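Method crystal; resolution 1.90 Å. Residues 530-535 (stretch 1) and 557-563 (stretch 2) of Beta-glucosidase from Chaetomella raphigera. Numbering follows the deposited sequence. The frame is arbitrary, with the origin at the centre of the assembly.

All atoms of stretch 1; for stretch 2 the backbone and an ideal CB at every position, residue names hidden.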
ATOM      1  N   PRO A 530       8.947   2.599  -6.144  1.00 10.35           N
ATOM      2  CA  PRO A 530       8.302   1.319  -5.977  1.00 10.09           C
ATOM      3  C   PRO A 530       7.554   0.864  -7.214  1.00  9.98           C
ATOM      4  O   PRO A 530       6.863  -0.122  -7.168  1.00  9.67           O
ATOM      5  CB  PRO A 530       7.296   1.595  -4.843  1.00 10.27           C
ATOM      6  CG  PRO A 530       6.802   2.996  -5.127  1.00 10.47           C
ATOM      7  CD  PRO A 530       8.097   3.703  -5.635  1.00 10.89           C
ATOM      8  N   TYR A 531       7.743   1.580  -8.312  1.00 10.13           N
ATOM      9  CA  TYR A 531       7.219   1.239  -9.634  1.00 10.51           C
ATOM     10  C   TYR A 531       8.112   1.829 -10.707  1.00 10.35           C
ATOM     11  O   TYR A 531       9.076   2.533 -10.402  1.00 11.02           O
ATOM     12  CB  TYR A 531       5.786   1.726  -9.763  1.00 10.69           C
ATOM     13  CG  TYR A 531       5.577   3.130  -9.213  1.00 11.20           C
ATOM     14  CD1 TYR A 531       6.256   4.214  -9.737  1.00 11.87           C
ATOM     15  CD2 TYR A 531       4.670   3.367  -8.155  1.00 11.65           C
ATOM     16  CE1 TYR A 531       6.076   5.469  -9.236  1.00 12.03           C
ATOM     17  CE2 TYR A 531       4.491   4.641  -7.661  1.00 11.83           C
ATOM     18  CZ  TYR A 531       5.208   5.678  -8.205  1.00 11.84           C
ATOM     19  OH  TYR A 531       4.988   6.938  -7.699  1.00 12.07           O
ATOM     20  N   THR A 532       7.875   1.436 -11.938  1.00 10.53           N
ATOM     21  CA  THR A 532       8.694   1.898 -13.046  1.00 11.05           C
ATOM     22  C   THR A 532       8.125   3.118 -13.673  1.00 12.06           C
ATOM     23  O   THR A 532       6.885   3.181 -13.837  1.00 14.71           O
ATOM     24  CB  THR A 532       8.806   0.795 -14.126  1.00 10.52           C
ATOM     25  OG1 THR A 532       9.378  -0.367 -13.590  1.00 10.46           O
ATOM     26  CG2 THR A 532       9.648   1.214 -15.343  1.00 10.53           C
ATOM     27  N   ILE A 533       9.006   4.093 -14.027  1.00 11.86           N
ATOM     28  CA  ILE A 533       8.645   5.266 -14.803  1.00 11.37           C
ATOM     29  C   ILE A 533       9.188   5.043 -16.232  1.00 11.25           C
ATOM     30  O   ILE A 533      10.408   5.065 -16.495  1.00 11.11           O
ATOM     31  CB  ILE A 533       9.170   6.577 -14.190  1.00 12.14           C
ATOM     32  CG1 ILE A 533       8.530   6.789 -12.819  1.00 12.47           C
ATOM     33  CG2 ILE A 533       8.951   7.796 -15.114  1.00 12.07           C
ATOM     34  CD1 ILE A 533       8.884   8.081 -12.163  1.00 13.79           C
ATOM     35  N   ALA A 534       8.247   4.740 -17.131  1.00 12.53           N
ATOM     36  CA  ALA A 534       8.549   4.434 -18.537  1.00 12.87           C
ATOM     37  C   ALA A 534       8.749   5.718 -19.353  1.00 14.78           C
ATOM     38  O   ALA A 534       8.403   6.854 -18.924  1.00 13.26           O
ATOM     39  CB  ALA A 534       7.428   3.678 -19.106  1.00 13.49           C
ATOM     40  N   LYS A 535       9.283   5.529 -20.544  1.00 16.06           N
ATOM     41  CA  LYS A 535       9.439   6.616 -21.498  1.00 16.31           C
ATOM     42  C   LYS A 535       8.162   6.886 -22.314  1.00 18.09           C
ATOM     43  O   LYS A 535       7.969   8.020 -22.791  1.00 15.95           O
ATOM     44  CB  LYS A 535      10.583   6.332 -22.472  1.00 18.27           C
ATOM     45  CG  LYS A 535      11.920   6.121 -21.801  1.00 19.85           C
ATOM     46  CD  LYS A 535      13.003   6.183 -22.834  1.00 23.64           C
ATOM     47  CE  LYS A 535      14.262   5.572 -22.313  1.00 25.42           C
ATOM     48  NZ  LYS A 535      15.183   5.562 -23.514  1.00 31.87           N
ATOM     49  N   UNK A 557       4.778  -7.957 -14.975  1.00 13.91           N
ATOM     50  CA  UNK A 557       4.129  -6.736 -14.585  1.00 13.92           C
ATOM     51  C   UNK A 557       5.216  -5.796 -14.050  1.00 13.69           C
ATOM     52  O   UNK A 557       6.193  -6.243 -13.453  1.00 13.35           O
ATOM     53  CB  UNK A 557       3.033  -6.994 -13.549  1.00 13.92           C
ATOM     54  N   UNK A 558       5.070  -4.514 -14.327  1.00 12.98           N
ATOM     55  CA  UNK A 558       6.050  -3.527 -14.004  1.00 12.72           C
ATOM     56  C   UNK A 558       7.457  -3.960 -14.515  1.00 12.51           C
ATOM     57  O   UNK A 558       7.589  -4.404 -15.662  1.00 12.60           O
ATOM     58  CB  UNK A 558       6.058  -3.290 -12.493  1.00 12.72           C
ATOM     59  N   UNK A 559       8.485  -3.853 -13.685  1.00 12.33           N
ATOM     60  CA  UNK A 559       9.876  -4.074 -14.145  1.00 12.85           C
ATOM     61  C   UNK A 559      10.143  -5.458 -14.712  1.00 14.91           C
ATOM     62  O   UNK A 559      11.048  -5.625 -15.523  1.00 12.88           O
ATOM     63  CB  UNK A 559      10.843  -3.833 -12.984  1.00 12.85           C
ATOM     64  N   UNK A 560       9.407  -6.460 -14.234  1.00 16.05           N
ATOM     65  CA  UNK A 560       9.482  -7.815 -14.791  1.00 14.99           C
ATOM     66  C   UNK A 560       9.225  -7.804 -16.306  1.00 14.37           C
ATOM     67  O   UNK A 560       9.909  -8.501 -17.052  1.00 13.27           O
ATOM     68  CB  UNK A 560       8.474  -8.731 -14.093  1.00 14.99           C
ATOM     69  N   UNK A 561       8.262  -7.007 -16.743  1.00 14.15           N
ATOM     70  CA  UNK A 561       8.007  -6.800 -18.168  1.00 15.14           C
ATOM     71  C   UNK A 561       9.089  -6.045 -18.894  1.00 15.48           C
ATOM     72  O   UNK A 561       9.556  -6.484 -19.973  1.00 16.55           O
ATOM     73  CB  UNK A 561       6.684  -6.054 -18.350  1.00 15.14           C
ATOM     74  N   UNK A 562       9.485  -4.924 -18.338  1.00 14.11           N
ATOM     75  CA  UNK A 562      10.559  -4.119 -18.965  1.00 14.89           C
ATOM     76  C   UNK A 562      11.785  -5.011 -19.135  1.00 15.65           C
ATOM     77  O   UNK A 562      12.436  -4.970 -20.226  1.00 15.99           O
ATOM     78  CB  UNK A 562      10.899  -2.885 -18.127  1.00 14.89           C
ATOM     79  N   UNK A 563      12.101  -5.795 -18.086  1.00 14.16           N
ATOM     80  CA  UNK A 563      13.281  -6.643 -18.126  1.00 16.32           C
ATOM     81  C   UNK A 563      13.079  -7.753 -19.207  1.00 18.34           C
ATOM     82  O   UNK A 563      13.941  -7.965 -20.072  1.00 18.35           O
ATOM     83  CB  UNK A 563      13.543  -7.252 -16.747  1.00 16.32           C
TER

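Position 557 precedes the helix, with extended backbone angles (phi/psi -126/143), and its ideal CB has no atom of stretch 1 within 5.5 Å. Stretch 1 therefore places no constraint here, and many side chains would do. The deposited residue is Val 557, rotamer t, which makes no contact across the gap; its O accepts a weak hydrogen bond from the N of residue 560.

Position 558 gives the closest CA-CA pair across the stretches, its CA lying 6.1 Å from the CA of Thr 532. The CA-to-CB bond points toward stretch 1, and the ideal CB sits 4.6 Å from Thr 532 OG1 and 5.5 Å from Tyr 531 CA. That leaves room for a short side chain to reach what Thr 532 offers, a backbone N-H and a hydroxyl. An acceptor two or three bonds beyond CB is favoured: Asp or Asn would suit, and Ser or Thr might be considered, though with a shorter reach. The positive phi (51/-133) is uncommon for a residue with a side chain and would by itself suggest Gly, but Gly would leave both groups of Thr 532 without a partner from this position. The residue is Asp 558, with chi1 at -161° (t). Its carboxylate takes two hydrogen bonds from one residue: Thr 532 N to Asp 558 OD1 at 2.8 Å, with an angle of 165° at the hydrogen, and Thr 532 OG1 to Asp 558 OD2 at 2.8 Å. Having two acceptor oxygens lets it meet the backbone and side-chain donors together. Although it occupies the N-cap position, its side chain makes no capping bond; a weak hydrogen bond does run from the N of residue 559 to Asp 558 OD2 (2.8 Å, 132°).

At 559 the helix begins (-60/-29). CB points sideways, 3.8 Å from Thr 532 OG1 at its ideal place, so a side chain that turns away after CB is suitable, polar or aromatic alike. Tyr 559 does so: chi1 is 69° (p) and the ring leads away, leaving its CB 3.8 Å from Thr 532 OG1.

Positions 560 and 561 are helical, and neither ideal CB has stretch 1 within 5.5 Å, so the visible atoms choose nothing. They are Arg 560 and His 561.

At 562, one helical turn after 558, CB again points toward stretch 1. Its ideal place is 5.1 Å from Thr 532 CG2, and the methyl of Ala 534 lies farther along. Two methyls and a gap of this size call for a long apolar group: Leu, Met or Phe. Phe 562 (chi1 -69°, m) fills it. Thr 532 CG2 lies over one ring face, 3.7 Å from the centroid and 11° off the normal, a CH-pi contact; Ala 534 CB meets the edge, 3.7 Å from Phe 562 CZ.

Position 563, helical and beyond 5.5 Å, is likewise unconstrained by stretch 1. Asp 563 has OD1 hydrogen-bonded elsewhere in the structure.

Stretch 2 (557-563) VDYRHFD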
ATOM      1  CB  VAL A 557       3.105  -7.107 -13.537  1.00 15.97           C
ATOM      2  CG1 VAL A 557       2.803  -6.010 -12.614  1.00 17.73           C
ATOM      3  CG2 VAL A 557       1.841  -7.627 -14.210  1.00 15.35           C
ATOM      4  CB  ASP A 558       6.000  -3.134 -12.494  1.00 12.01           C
ATOM      5  CG  ASP A 558       6.676  -1.795 -12.206  1.00 11.62           C
ATOM      6  OD1 ASP A 558       6.079  -0.664 -12.323  1.00 12.91           O
ATOM      7  OD2 ASP A 558       7.854  -1.899 -11.845  1.00 11.50           O
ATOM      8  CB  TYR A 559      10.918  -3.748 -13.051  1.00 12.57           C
ATOM      9  CG  TYR A 559      10.947  -4.708 -11.861  1.00 12.51           C
ATOM     10  CD1 TYR A 559      11.903  -5.682 -11.769  1.00 12.46           C
ATOM     11  CD2 TYR A 559       9.998  -4.611 -10.830  1.00 12.20           C
ATOM     12  CE1 TYR A 559      11.947  -6.582 -10.725  1.00 12.31           C
ATOM     13  CE2 TYR A 559      10.092  -5.444  -9.751  1.00 11.23           C
ATOM     14  CZ  TYR A 559      11.028  -6.468  -9.717  1.00 12.08           C
ATOM     15  OH  TYR A 559      11.060  -7.349  -8.650  1.00 10.76           O
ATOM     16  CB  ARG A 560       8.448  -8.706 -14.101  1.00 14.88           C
ATOM     17  CG  ARG A 560       8.714  -8.979 -12.615  1.00 15.15           C
ATOM     18  CD  ARG A 560       7.427  -9.501 -11.923  1.00 15.27           C
ATOM     19  NE  ARG A 560       7.753 -10.309 -10.734  1.00 14.81           N
ATOM     20  CZ  ARG A 560       8.131  -9.815  -9.557  1.00 14.74           C
ATOM     21  NH1 ARG A 560       8.175  -8.507  -9.407  1.00 14.77           N
ATOM     22  NH2 ARG A 560       8.546 -10.632  -8.563  1.00 14.75           N
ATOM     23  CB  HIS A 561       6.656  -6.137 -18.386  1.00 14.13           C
ATOM     24  CG  HIS A 561       6.418  -5.664 -19.779  1.00 14.98           C
ATOM     25  ND1 HIS A 561       6.233  -6.509 -20.854  1.00 15.92           N
ATOM     26  CD2 HIS A 561       6.282  -4.407 -20.258  1.00 15.07           C
ATOM     27  CE1 HIS A 561       6.025  -5.784 -21.943  1.00 15.25           C
ATOM     28  NE2 HIS A 561       6.036  -4.509 -21.602  1.00 15.92           N
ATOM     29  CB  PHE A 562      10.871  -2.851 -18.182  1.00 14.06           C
ATOM     30  CG  PHE A 562       9.778  -1.827 -18.231  1.00 12.44           C
ATOM     31  CD1 PHE A 562       9.874  -0.740 -19.060  1.00 12.84           C
ATOM     32  CD2 PHE A 562       8.614  -1.963 -17.439  1.00 12.89           C
ATOM     33  CE1 PHE A 562       8.896   0.209 -19.114  1.00 11.56           C
ATOM     34  CE2 PHE A 562       7.575  -1.034 -17.543  1.00 11.77           C
ATOM     35  CZ  PHE A 562       7.723   0.069 -18.373  1.00 12.36           C
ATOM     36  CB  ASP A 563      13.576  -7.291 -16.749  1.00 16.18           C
ATOM     37  CG  ASP A 563      13.952  -6.304 -15.696  1.00 16.23           C
ATOM     38  OD1 ASP A 563      14.227  -5.128 -16.025  1.00 17.87           O
ATOM     39  OD2 ASP A 563      14.062  -6.714 -14.493  1.00 16.56           O
TER
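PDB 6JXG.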